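Local coordinates for protein TRAS1 ORF2p (Bombyx mori, PDB 1WDU) that serves as the N-terminal endonuclease domain of a telomere-specific non-LTR retrotransposon protein, probably binding and nicking the DNA at which the element inserts, at residues W115-P126 with R148-N156; I130-E141 with Q173-L183. The protein carries 1 engineered substitution. All coordinates share one frame; numbering follows the deposited sequence.

Contact 1. Residues W115-P126 with R148-N156. With PO4 (phosphate ion), chain C.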
loop_
_atom_site.group_PDB
_atom_site.type_symbol
_atom_site.label_atom_id
_atom_site.label_comp_id
_atom_site.label_asym_id
_atom_site.label_seq_id
_atom_site.Cartn_x
_atom_site.Cartn_y
_atom_site.Cartn_z
ATOM N N TRP A 115 -7.398 12.058 -14.244
ATOM C CA TRP A 115 -7.301 12.477 -12.850
ATOM C C TRP A 115 -5.880 12.591 -12.317
ATOM O O TRP A 115 -4.911 12.375 -13.037
ATOM C CB TRP A 115 -8.081 11.498 -11.960
ATOM C CG TRP A 115 -7.937 10.031 -12.333
ATOM C CD1 TRP A 115 -8.952 9.165 -12.624
ATOM C CD2 TRP A 115 -6.720 9.265 -12.430
ATOM N NE1 TRP A 115 -8.451 7.914 -12.895
ATOM C CE2 TRP A 115 -7.085 7.946 -12.784
ATOM C CE3 TRP A 115 -5.360 9.563 -12.251
ATOM C CZ2 TRP A 115 -6.138 6.924 -12.966
ATOM C CZ3 TRP A 115 -4.417 8.546 -12.430
ATOM C CH2 TRP A 115 -4.815 7.243 -12.784
ATOM N N GLU A 116 -5.776 12.949 -11.042
ATOM C CA GLU A 116 -4.492 13.055 -10.361
ATOM C C GLU A 116 -4.709 12.404 -8.999
ATOM O O GLU A 116 -5.530 12.868 -8.207
ATOM C CB GLU A 116 -4.071 14.510 -10.186
ATOM C CG GLU A 116 -2.603 14.653 -9.802
ATOM C CD GLU A 116 -2.136 16.095 -9.780
ATOM O OE1 GLU A 116 -2.547 16.859 -10.682
ATOM O OE2 GLU A 116 -1.352 16.460 -8.874
ATOM N N ILE A 117 -3.971 11.328 -8.737
ATOM C CA ILE A 117 -4.110 10.587 -7.491
ATOM C C ILE A 117 -2.849 10.535 -6.628
ATOM O O ILE A 117 -1.758 10.234 -7.113
ATOM C CB ILE A 117 -4.574 9.138 -7.798
ATOM C CG1 ILE A 117 -5.925 9.178 -8.515
ATOM C CG2 ILE A 117 -4.663 8.319 -6.515
ATOM C CD1 ILE A 117 -6.475 7.825 -8.868
ATOM N N THR A 118 -3.009 10.836 -5.343
ATOM C CA THR A 118 -1.901 10.788 -4.401
ATOM C C THR A 118 -1.888 9.363 -3.838
ATOM O O THR A 118 -2.876 8.900 -3.259
ATOM C CB THR A 118 -2.103 11.797 -3.253
ATOM O OG1 THR A 118 -2.255 13.112 -3.799
ATOM C CG2 THR A 118 -0.902 11.789 -2.304
ATOM N N LEU A 119 -0.775 8.665 -4.031
ATOM C CA LEU A 119 -0.635 7.284 -3.569
ATOM C C LEU A 119 0.303 7.180 -2.387
ATOM O O LEU A 119 1.272 7.920 -2.282
ATOM C CB LEU A 119 -0.064 6.398 -4.678
ATOM C CG LEU A 119 -0.863 6.161 -5.949
ATOM C CD1 LEU A 119 0.052 5.528 -6.987
ATOM C CD2 LEU A 119 -2.062 5.268 -5.641
ATOM N N VAL A 120 0.027 6.253 -1.490
ATOM C CA VAL A 120 0.931 6.100 -0.375
ATOM C C VAL A 120 1.122 4.646 0.007
ATOM O O VAL A 120 0.170 3.870 0.047
ATOM C CB VAL A 120 0.476 6.962 0.846
ATOM C CG1 VAL A 120 -1.002 7.150 0.815
ATOM C CG2 VAL A 120 0.933 6.321 2.158
ATOM N N SER A 121 2.380 4.279 0.226
ATOM C CA SER A 121 2.728 2.932 0.641
ATOM C C SER A 121 3.289 3.120 2.043
ATOM O O SER A 121 4.146 3.972 2.265
ATOM C CB SER A 121 3.786 2.314 -0.283
ATOM O OG SER A 121 4.093 0.984 0.119
ATOM N N TYR A 122 2.799 2.321 2.984
ATOM C CA TYR A 122 3.224 2.440 4.369
ATOM C C TYR A 122 3.522 1.102 5.035
ATOM O O TYR A 122 3.079 0.043 4.586
ATOM C CB TYR A 122 2.137 3.143 5.177
ATOM C CG TYR A 122 0.872 2.317 5.334
ATOM C CD1 TYR A 122 -0.211 2.474 4.463
ATOM C CD2 TYR A 122 0.757 1.375 6.362
ATOM C CE1 TYR A 122 -1.378 1.723 4.619
ATOM C CE2 TYR A 122 -0.401 0.612 6.522
ATOM C CZ TYR A 122 -1.464 0.792 5.651
ATOM O OH TYR A 122 -2.600 0.034 5.832
ATOM N N TYR A 123 4.266 1.183 6.132
ATOM C CA TYR A 123 4.633 0.027 6.934
ATOM C C TYR A 123 4.812 0.472 8.398
ATOM O O TYR A 123 5.626 1.343 8.704
ATOM C CB TYR A 123 5.921 -0.607 6.410
ATOM C CG TYR A 123 6.403 -1.744 7.281
ATOM C CD1 TYR A 123 7.396 -1.542 8.240
ATOM C CD2 TYR A 123 5.824 -3.008 7.193
ATOM C CE1 TYR A 123 7.795 -2.564 9.087
ATOM C CE2 TYR A 123 6.211 -4.034 8.032
ATOM C CZ TYR A 123 7.198 -3.807 8.977
ATOM O OH TYR A 123 7.581 -4.824 9.814
ATOM N N PHE A 124 4.031 -0.131 9.289
ATOM C CA PHE A 124 4.079 0.182 10.711
ATOM C C PHE A 124 4.686 -1.016 11.460
ATOM O O PHE A 124 4.139 -2.125 11.405
ATOM C CB PHE A 124 2.656 0.449 11.227
ATOM C CG PHE A 124 1.912 1.542 10.476
ATOM C CD1 PHE A 124 0.522 1.582 10.493
ATOM C CD2 PHE A 124 2.606 2.529 9.757
ATOM C CE1 PHE A 124 -0.173 2.576 9.815
ATOM C CE2 PHE A 124 1.924 3.529 9.071
ATOM C CZ PHE A 124 0.522 3.552 9.101
ATOM N N GLU A 125 5.809 -0.797 12.148
ATOM C CA GLU A 125 6.452 -1.874 12.905
ATOM C C GLU A 125 5.418 -2.456 13.855
ATOM O O GLU A 125 4.588 -1.724 14.395
ATOM C CB GLU A 125 7.614 -1.353 13.751
ATOM C CG GLU A 125 8.252 -0.081 13.250
ATOM C CD GLU A 125 9.122 -0.326 12.063
ATOM O OE1 GLU A 125 9.459 -1.511 11.814
ATOM O OE2 GLU A 125 9.477 0.667 11.389
ATOM N N PRO A 126 5.463 -3.776 14.087
ATOM C CA PRO A 126 4.511 -4.429 14.987
ATOM C C PRO A 126 4.856 -4.160 16.453
ATOM O O PRO A 126 4.009 -4.321 17.334
ATOM C CB PRO A 126 4.674 -5.902 14.635
ATOM C CG PRO A 126 6.153 -5.990 14.412
ATOM C CD PRO A 126 6.422 -4.759 13.546
ATOM N N ARG A 148 -8.871 12.176 -3.690
ATOM C CA ARG A 148 -7.859 11.493 -4.485
ATOM C C ARG A 148 -6.735 10.860 -3.659
ATOM O O ARG A 148 -5.568 10.957 -4.022
ATOM C CB ARG A 148 -7.256 12.487 -5.479
ATOM C CG ARG A 148 -8.282 13.192 -6.340
ATOM C CD ARG A 148 -8.955 12.209 -7.271
ATOM N NE ARG A 148 -10.174 12.764 -7.847
ATOM C CZ ARG A 148 -10.941 12.121 -8.717
ATOM N NH1 ARG A 148 -10.606 10.900 -9.109
ATOM N NH2 ARG A 148 -12.041 12.691 -9.187
ATOM N N LEU A 149 -7.080 10.222 -2.550
ATOM C CA LEU A 149 -6.071 9.581 -1.724
ATOM C C LEU A 149 -6.271 8.069 -1.673
ATOM O O LEU A 149 -7.399 7.596 -1.552
ATOM C CB LEU A 149 -6.108 10.132 -0.290
ATOM C CG LEU A 149 -5.860 11.624 -0.021
ATOM C CD1 LEU A 149 -5.742 11.837 1.489
ATOM C CD2 LEU A 149 -4.590 12.094 -0.707
ATOM N N ILE A 150 -5.174 7.323 -1.784
ATOM C CA ILE A 150 -5.196 5.859 -1.693
ATOM C C ILE A 150 -3.988 5.437 -0.855
ATOM O O ILE A 150 -2.852 5.807 -1.164
ATOM C CB ILE A 150 -5.064 5.149 -3.068
ATOM C CG1 ILE A 150 -6.182 5.582 -4.020
ATOM C CG2 ILE A 150 -5.148 3.637 -2.868
ATOM C CD1 ILE A 150 -6.067 4.952 -5.420
ATOM N N PHE A 151 -4.240 4.669 0.201
ATOM C CA PHE A 151 -3.184 4.197 1.088
ATOM C C PHE A 151 -3.152 2.695 1.045
ATOM O O PHE A 151 -4.195 2.050 1.004
ATOM C CB PHE A 151 -3.441 4.572 2.555
ATOM C CG PHE A 151 -3.412 6.040 2.844
ATOM C CD1 PHE A 151 -4.464 6.864 2.452
ATOM C CD2 PHE A 151 -2.351 6.595 3.566
ATOM C CE1 PHE A 151 -4.465 8.222 2.783
ATOM C CE2 PHE A 151 -2.339 7.947 3.898
ATOM C CZ PHE A 151 -3.404 8.764 3.504
ATOM N N GLY A 152 -1.950 2.139 1.096
ATOM C CA GLY A 152 -1.813 0.698 1.094
ATOM C C GLY A 152 -0.559 0.298 1.843
ATOM O O GLY A 152 0.509 0.896 1.655
ATOM N N GLY A 153 -0.687 -0.701 2.706
ATOM C CA GLY A 153 0.466 -1.160 3.441
ATOM C C GLY A 153 0.158 -2.190 4.507
ATOM O O GLY A 153 -0.938 -2.747 4.570
ATOM N N ASP A 154 1.164 -2.434 5.343
ATOM C CA ASP A 154 1.074 -3.372 6.441
ATOM C C ASP A 154 0.928 -2.542 7.712
ATOM O O ASP A 154 1.848 -1.836 8.103
ATOM C CB ASP A 154 2.355 -4.217 6.509
ATOM C CG ASP A 154 2.310 -5.265 7.603
ATOM O OD1 ASP A 154 1.308 -5.320 8.346
ATOM O OD2 ASP A 154 3.285 -6.036 7.722
ATOM N N ALA A 155 -0.229 -2.626 8.349
ATOM C CA ALA A 155 -0.477 -1.878 9.573
ATOM C C ALA A 155 -0.150 -2.675 10.827
ATOM O O ALA A 155 -0.109 -2.110 11.926
ATOM C CB ALA A 155 -1.933 -1.443 9.619
ATOM N N ASN A 156 0.094 -3.976 10.668
ATOM C CA ASN A 156 0.361 -4.837 11.817
ATOM C C ASN A 156 -0.679 -4.495 12.886
ATOM O O ASN A 156 -0.342 -4.242 14.040
ATOM C CB ASN A 156 1.767 -4.592 12.377
ATOM C CG ASN A 156 2.835 -5.363 11.633
ATOM O OD1 ASN A 156 3.715 -4.776 11.000
ATOM N ND2 ASN A 156 2.766 -6.685 11.707
HETATM P P PO4 C . 6.550 -7.987 9.168
HETATM O O1 PO4 C . 7.390 -8.286 10.460
HETATM O O2 PO4 C . 5.847 -9.205 8.609
HETATM O O3 PO4 C . 5.668 -6.744 9.368
HETATM O O4 PO4 C . 7.600 -7.560 8.125
#
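The ring of Y122 lies flat over the backbone of G153: G153 CA sits 3.5 Å from the ring centroid and only 10° off the ring normal, a CH-pi contact. The tyrosine CG stands between its own backbone N and carbonyl carbon (chi1 68°), and this rotation swings the ring across to the neighbouring strand. A155 meets the rim of the same ring, with its CA in the ring plane, while Y122 CD2 lies over one face of the F124 ring. Further back, T118 and L149 lie side by side, T118 CB 3.6 Å from L149 CD2.

On the opposite face of the sheet, Y123 and D154 run side by side, pointing the same way, with ring and carboxylate planes 73° apart; both have CG anti to the backbone N, which sets the two groups alongside each other. Y123 OH donates to O3 of a bound phosphate at 2.7 Å, and D154 OD2 lies 3.0 Å from the same O3. H234 also binds this ion, which probably came from the crystallisation liquor; its position is consistent with a phosphate-binding site of a DNase I-like nuclease. D154 OD1 accepts from N156 N at 2.9 Å, an Asx turn that bends the chain just after the strand.

The backbones of the two strands pair in parallel, their axes 4.7 Å apart; seven hydrogen bonds, given in turn by one strand and the other, run from T118 N to R148 O at one end to F124 N to D154 O at the other. I117 CG2 touches I150 CD1 at 3.8 Å. Strands 116-123 and 149-154 belong to a beta-alpha-beta unit: helix 131-142 covers F151 and L149, strand 105-111 pairs with the outer edge of 116-123, and strand 204-212 with that of 149-154.

Contact 2. Residues I130-E141 with Q173-L183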
loop_
_atom_site.group_PDB
_atom_site.type_symbol
_atom_site.label_atom_id
_atom_site.label_comp_id
_atom_site.label_asym_id
_atom_site.label_seq_id
_atom_site.Cartn_x
_atom_site.Cartn_y
_atom_site.Cartn_z
ATOM N N ILE A 130 1.747 2.893 17.437
ATOM C CA ILE A 130 1.112 3.262 16.173
ATOM C C ILE A 130 0.761 4.744 16.103
ATOM O O ILE A 130 0.524 5.282 15.010
ATOM C CB ILE A 130 -0.172 2.408 15.890
ATOM C CG1 ILE A 130 -0.569 2.547 14.414
ATOM C CG2 ILE A 130 -1.322 2.842 16.790
ATOM C CD1 ILE A 130 -1.801 1.748 14.014
ATOM N N GLU A 131 0.754 5.396 17.269
ATOM C CA GLU A 131 0.429 6.816 17.370
ATOM C C GLU A 131 1.147 7.733 16.377
ATOM O O GLU A 131 0.499 8.484 15.652
ATOM C CB GLU A 131 0.700 7.343 18.789
ATOM C CG GLU A 131 -0.416 7.114 19.798
ATOM C CD GLU A 131 -0.339 5.755 20.467
ATOM O OE1 GLU A 131 -1.011 5.571 21.503
ATOM O OE2 GLU A 131 0.388 4.874 19.959
ATOM N N SER A 132 2.477 7.693 16.347
ATOM C CA SER A 132 3.218 8.572 15.436
ATOM C C SER A 132 2.889 8.303 13.973
ATOM O O SER A 132 2.904 9.222 13.150
ATOM C CB SER A 132 4.730 8.455 15.664
ATOM O OG SER A 132 5.196 7.137 15.445
ATOM N N TYR A 133 2.584 7.052 13.647
ATOM C CA TYR A 133 2.244 6.700 12.273
ATOM C C TYR A 133 0.849 7.230 11.915
ATOM O O TYR A 133 0.586 7.578 10.761
ATOM C CB TYR A 133 2.295 5.182 12.096
ATOM C CG TYR A 133 3.649 4.584 12.403
ATOM C CD1 TYR A 133 3.761 3.309 12.961
ATOM C CD2 TYR A 133 4.825 5.290 12.134
ATOM C CE1 TYR A 133 5.005 2.751 13.245
ATOM C CE2 TYR A 133 6.078 4.738 12.417
ATOM C CZ TYR A 133 6.156 3.469 12.972
ATOM O OH TYR A 133 7.386 2.920 13.250
ATOM N N LEU A 134 -0.046 7.290 12.899
ATOM C CA LEU A 134 -1.388 7.798 12.645
ATOM C C LEU A 134 -1.307 9.302 12.364
ATOM O O LEU A 134 -2.068 9.836 11.545
ATOM C CB LEU A 134 -2.311 7.513 13.835
ATOM C CG LEU A 134 -2.598 6.035 14.132
ATOM C CD1 LEU A 134 -3.571 5.925 15.301
ATOM C CD2 LEU A 134 -3.190 5.363 12.900
ATOM N N GLU A 135 -0.370 9.971 13.035
ATOM C CA GLU A 135 -0.155 11.411 12.847
ATOM C C GLU A 135 0.352 11.637 11.424
ATOM O O GLU A 135 -0.047 12.592 10.751
ATOM C CB GLU A 135 0.891 11.956 13.832
ATOM C CG GLU A 135 0.565 11.779 15.310
ATOM C CD GLU A 135 1.709 12.233 16.214
ATOM O OE1 GLU A 135 2.879 11.855 15.946
ATOM O OE2 GLU A 135 1.439 12.959 17.199
ATOM N N GLN A 136 1.239 10.760 10.965
ATOM C CA GLN A 136 1.768 10.881 9.608
ATOM C C GLN A 136 0.625 10.735 8.608
ATOM O O GLN A 136 0.613 11.407 7.575
ATOM C CB GLN A 136 2.835 9.822 9.339
ATOM C CG GLN A 136 4.184 10.110 9.973
ATOM C CD GLN A 136 5.150 8.942 9.814
ATOM O OE1 GLN A 136 5.339 8.412 8.716
ATOM N NE2 GLN A 136 5.763 8.535 10.915
ATOM N N ILE A 137 -0.336 9.864 8.915
ATOM C CA ILE A 137 -1.481 9.672 8.026
ATOM C C ILE A 137 -2.267 10.970 7.982
ATOM O O ILE A 137 -2.671 11.418 6.914
ATOM C CB ILE A 137 -2.418 8.522 8.504
ATOM C CG1 ILE A 137 -1.652 7.194 8.498
ATOM C CG2 ILE A 137 -3.673 8.442 7.614
ATOM C CD1 ILE A 137 -0.984 6.875 7.185
ATOM N N LYS A 138 -2.471 11.573 9.151
ATOM C CA LYS A 138 -3.196 12.837 9.246
ATOM C C LYS A 138 -2.479 13.919 8.444
ATOM O O LYS A 138 -3.090 14.598 7.624
ATOM C CB LYS A 138 -3.317 13.277 10.710
ATOM C CG LYS A 138 -4.099 12.305 11.588
ATOM C CD LYS A 138 -4.447 12.909 12.950
ATOM C CE LYS A 138 -5.353 11.968 13.753
ATOM N NZ LYS A 138 -5.749 12.514 15.091
ATOM N N ARG A 139 -1.179 14.063 8.685
ATOM C CA ARG A 139 -0.361 15.054 7.994
ATOM C C ARG A 139 -0.504 14.929 6.479
ATOM O O ARG A 139 -0.627 15.940 5.776
ATOM C CB ARG A 139 1.107 14.892 8.402
ATOM C CG ARG A 139 2.060 15.928 7.810
ATOM C CD ARG A 139 3.304 16.074 8.687
ATOM N NE ARG A 139 4.222 17.101 8.202
ATOM C CZ ARG A 139 5.127 16.915 7.243
ATOM N NH1 ARG A 139 5.244 15.729 6.656
ATOM N NH2 ARG A 139 5.915 17.917 6.869
ATOM N N VAL A 140 -0.497 13.693 5.978
ATOM C CA VAL A 140 -0.636 13.458 4.540
ATOM C C VAL A 140 -2.025 13.878 4.074
ATOM O O VAL A 140 -2.169 14.526 3.049
ATOM C CB VAL A 140 -0.417 11.955 4.170
ATOM C CG1 VAL A 140 -0.786 11.716 2.721
ATOM C CG2 VAL A 140 1.035 11.558 4.399
ATOM N N GLU A 141 -3.045 13.515 4.846
ATOM C CA GLU A 141 -4.424 13.834 4.500
ATOM C C GLU A 141 -4.724 15.343 4.438
ATOM O O GLU A 141 -5.326 15.818 3.472
ATOM C CB GLU A 141 -5.363 13.144 5.497
ATOM C CG GLU A 141 -6.737 12.760 4.944
ATOM C CD GLU A 141 -7.729 13.906 4.949
ATOM O OE1 GLU A 141 -8.868 13.706 4.471
ATOM O OE2 GLU A 141 -7.377 15.004 5.433
ATOM N N GLN A 173 -7.301 2.034 17.038
ATOM C CA GLN A 173 -6.694 3.355 16.841
ATOM C C GLN A 173 -6.690 3.718 15.362
ATOM O O GLN A 173 -7.017 4.851 14.995
ATOM C CB GLN A 173 -5.260 3.400 17.385
ATOM C CG GLN A 173 -5.175 3.410 18.919
ATOM C CD GLN A 173 -3.860 3.979 19.440
ATOM O OE1 GLN A 173 -3.527 5.141 19.182
ATOM N NE2 GLN A 173 -3.106 3.159 20.179
ATOM N N LEU A 174 -6.320 2.760 14.511
ATOM C CA LEU A 174 -6.301 3.003 13.062
ATOM C C LEU A 174 -7.716 3.315 12.568
ATOM O O LEU A 174 -7.918 4.271 11.828
ATOM C CB LEU A 174 -5.737 1.783 12.311
ATOM C CG LEU A 174 -5.681 1.865 10.776
ATOM C CD1 LEU A 174 -5.038 3.171 10.347
ATOM C CD2 LEU A 174 -4.894 0.678 10.221
ATOM N N MET A 175 -8.695 2.511 12.979
ATOM C CA MET A 175 -10.082 2.750 12.574
ATOM C C MET A 175 -10.542 4.137 13.022
ATOM O O MET A 175 -11.236 4.840 12.284
ATOM C CB MET A 175 -11.020 1.695 13.179
ATOM C CG MET A 175 -11.122 0.387 12.392
ATOM S SD MET A 175 -11.521 0.648 10.633
ATOM C CE MET A 175 -13.271 1.085 10.714
ATOM N N GLY A 176 -10.158 4.520 14.240
ATOM C CA GLY A 176 -10.539 5.819 14.767
ATOM C C GLY A 176 -9.995 6.914 13.873
ATOM O O GLY A 176 -10.697 7.868 13.525
ATOM N N THR A 177 -8.728 6.771 13.499
ATOM C CA THR A 177 -8.088 7.735 12.622
ATOM C C THR A 177 -8.801 7.742 11.271
ATOM O O THR A 177 -9.077 8.804 10.713
ATOM C CB THR A 177 -6.601 7.390 12.442
ATOM O OG1 THR A 177 -5.949 7.486 13.714
ATOM C CG2 THR A 177 -5.934 8.336 11.462
ATOM N N LEU A 178 -9.112 6.564 10.741
ATOM C CA LEU A 178 -9.809 6.516 9.458
ATOM C C LEU A 178 -11.116 7.292 9.544
ATOM O O LEU A 178 -11.441 8.072 8.648
ATOM C CB LEU A 178 -10.093 5.075 9.047
ATOM C CG LEU A 178 -9.013 4.363 8.230
ATOM C CD1 LEU A 178 -7.618 4.713 8.736
ATOM C CD2 LEU A 178 -9.275 2.862 8.295
ATOM N N GLY A 179 -11.852 7.078 10.635
ATOM C CA GLY A 179 -13.121 7.760 10.836
ATOM C C GLY A 179 -13.019 9.276 10.810
ATOM O O GLY A 179 -13.862 9.950 10.225
ATOM N N GLU A 180 -11.986 9.816 11.444
ATOM C CA GLU A 180 -11.779 11.257 11.480
ATOM C C GLU A 180 -11.440 11.829 10.109
ATOM O O GLU A 180 -11.789 12.973 9.795
ATOM C CB GLU A 180 -10.643 11.599 12.445
ATOM C CG GLU A 180 -11.008 11.528 13.913
ATOM C CD GLU A 180 -9.779 11.426 14.801
ATOM O OE1 GLU A 180 -8.773 12.119 14.515
ATOM O OE2 GLU A 180 -9.824 10.655 15.786
ATOM N N LEU A 181 -10.761 11.033 9.291
ATOM C CA LEU A 181 -10.345 11.489 7.971
ATOM C C LEU A 181 -11.305 11.147 6.842
ATOM O O LEU A 181 -11.105 11.573 5.703
ATOM C CB LEU A 181 -8.961 10.928 7.649
ATOM C CG LEU A 181 -7.909 11.092 8.754
ATOM C CD1 LEU A 181 -6.569 10.586 8.251
ATOM C CD2 LEU A 181 -7.806 12.549 9.175
ATOM N N GLY A 182 -12.353 10.394 7.145
ATOM C CA GLY A 182 -13.289 10.024 6.097
ATOM C C GLY A 182 -12.695 8.983 5.151
ATOM O O GLY A 182 -13.145 8.842 4.014
ATOM N N LEU A 183 -11.687 8.253 5.623
ATOM C CA LEU A 183 -11.036 7.222 4.823
ATOM C C LEU A 183 -11.857 5.934 4.876
ATOM O O LEU A 183 -12.341 5.533 5.937
ATOM C CB LEU A 183 -9.606 6.986 5.337
ATOM C CG LEU A 183 -8.704 8.226 5.217
ATOM C CD1 LEU A 183 -7.339 7.957 5.832
ATOM C CD2 LEU A 183 -8.555 8.603 3.747
HETATM O O HOH W 1 -0.003 2.562 21.012
#
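L134 drives its two methyls against T177 and L174 in the closely packed part of the interface. L134 CD1 lies 3.3 Å from T177 OG1, and L134 CD2 is 3.8 Å from L174 CD1, the leucines crossing at a slant. The threonine hydroxyl is tied to its own helix: T177 OG1 donates to Q173 O at 3.1 Å. That carbonyl also takes T177 N, the two donors arriving from opposite faces of its plane. With OG1 anti to the carbonyl carbon (chi1 -63°), the hydroxyl can reach back one turn while still facing L134.

Farther along, I137 CG2 meets L181 CD1 at 3.7 Å, the side chains crossing at about a right angle, and L183 CD1 adds a longer apolar contact. The two nearly parallel helices, 17° apart with axes 10.5 Å from each other at closest approach, lie in an outer helical layer of the four-layered alpha/beta sandwich. I137 and V140 reach F151 of the sheet, whereas L174 touches W162. Helix 169-181 ends at L181, and G182, the first residue to leave helical angles, has positive phi and leads the chain to L183.

The solvent side is held by sparser polar contacts. K138, extended beyond CG, reaches across to E180 in a salt bridge, K138 NZ to E180 OE1 at 3.1 Å, where E180 OE1 presents its syn lone pair, on the side of its other oxygen. Near the start of helix 131-142, E131 and Q173 cross with carboxylate and amide planes 78° apart; the bond from Q173 NE2 to E131 OE1 is weak at 3.5 Å, and a water spans Q173 NE2 and E131 OE2.

How the contacts relate
Contact 1 belongs to the core, its centre about 4 Å from that of the chain, whereas contact 2 lies about 15 Å out and is only partly buried. They share one beta-alpha-beta unit: helix 131-142, half of contact 2, connects the two strands of contact 1. The interfaces touch directly, with L149 CD1 3.7 Å from E141 CG and A155 CB 3.7 Å from L174 CD2, while the rings of F124 and Y133 meet nearly parallel. Backbone hydrogen bonds and aromatic faces dominate contact 1, whose far end holds the phosphate; aliphatic packing, edged by a charged pair and a bridging water, characterises contact 2.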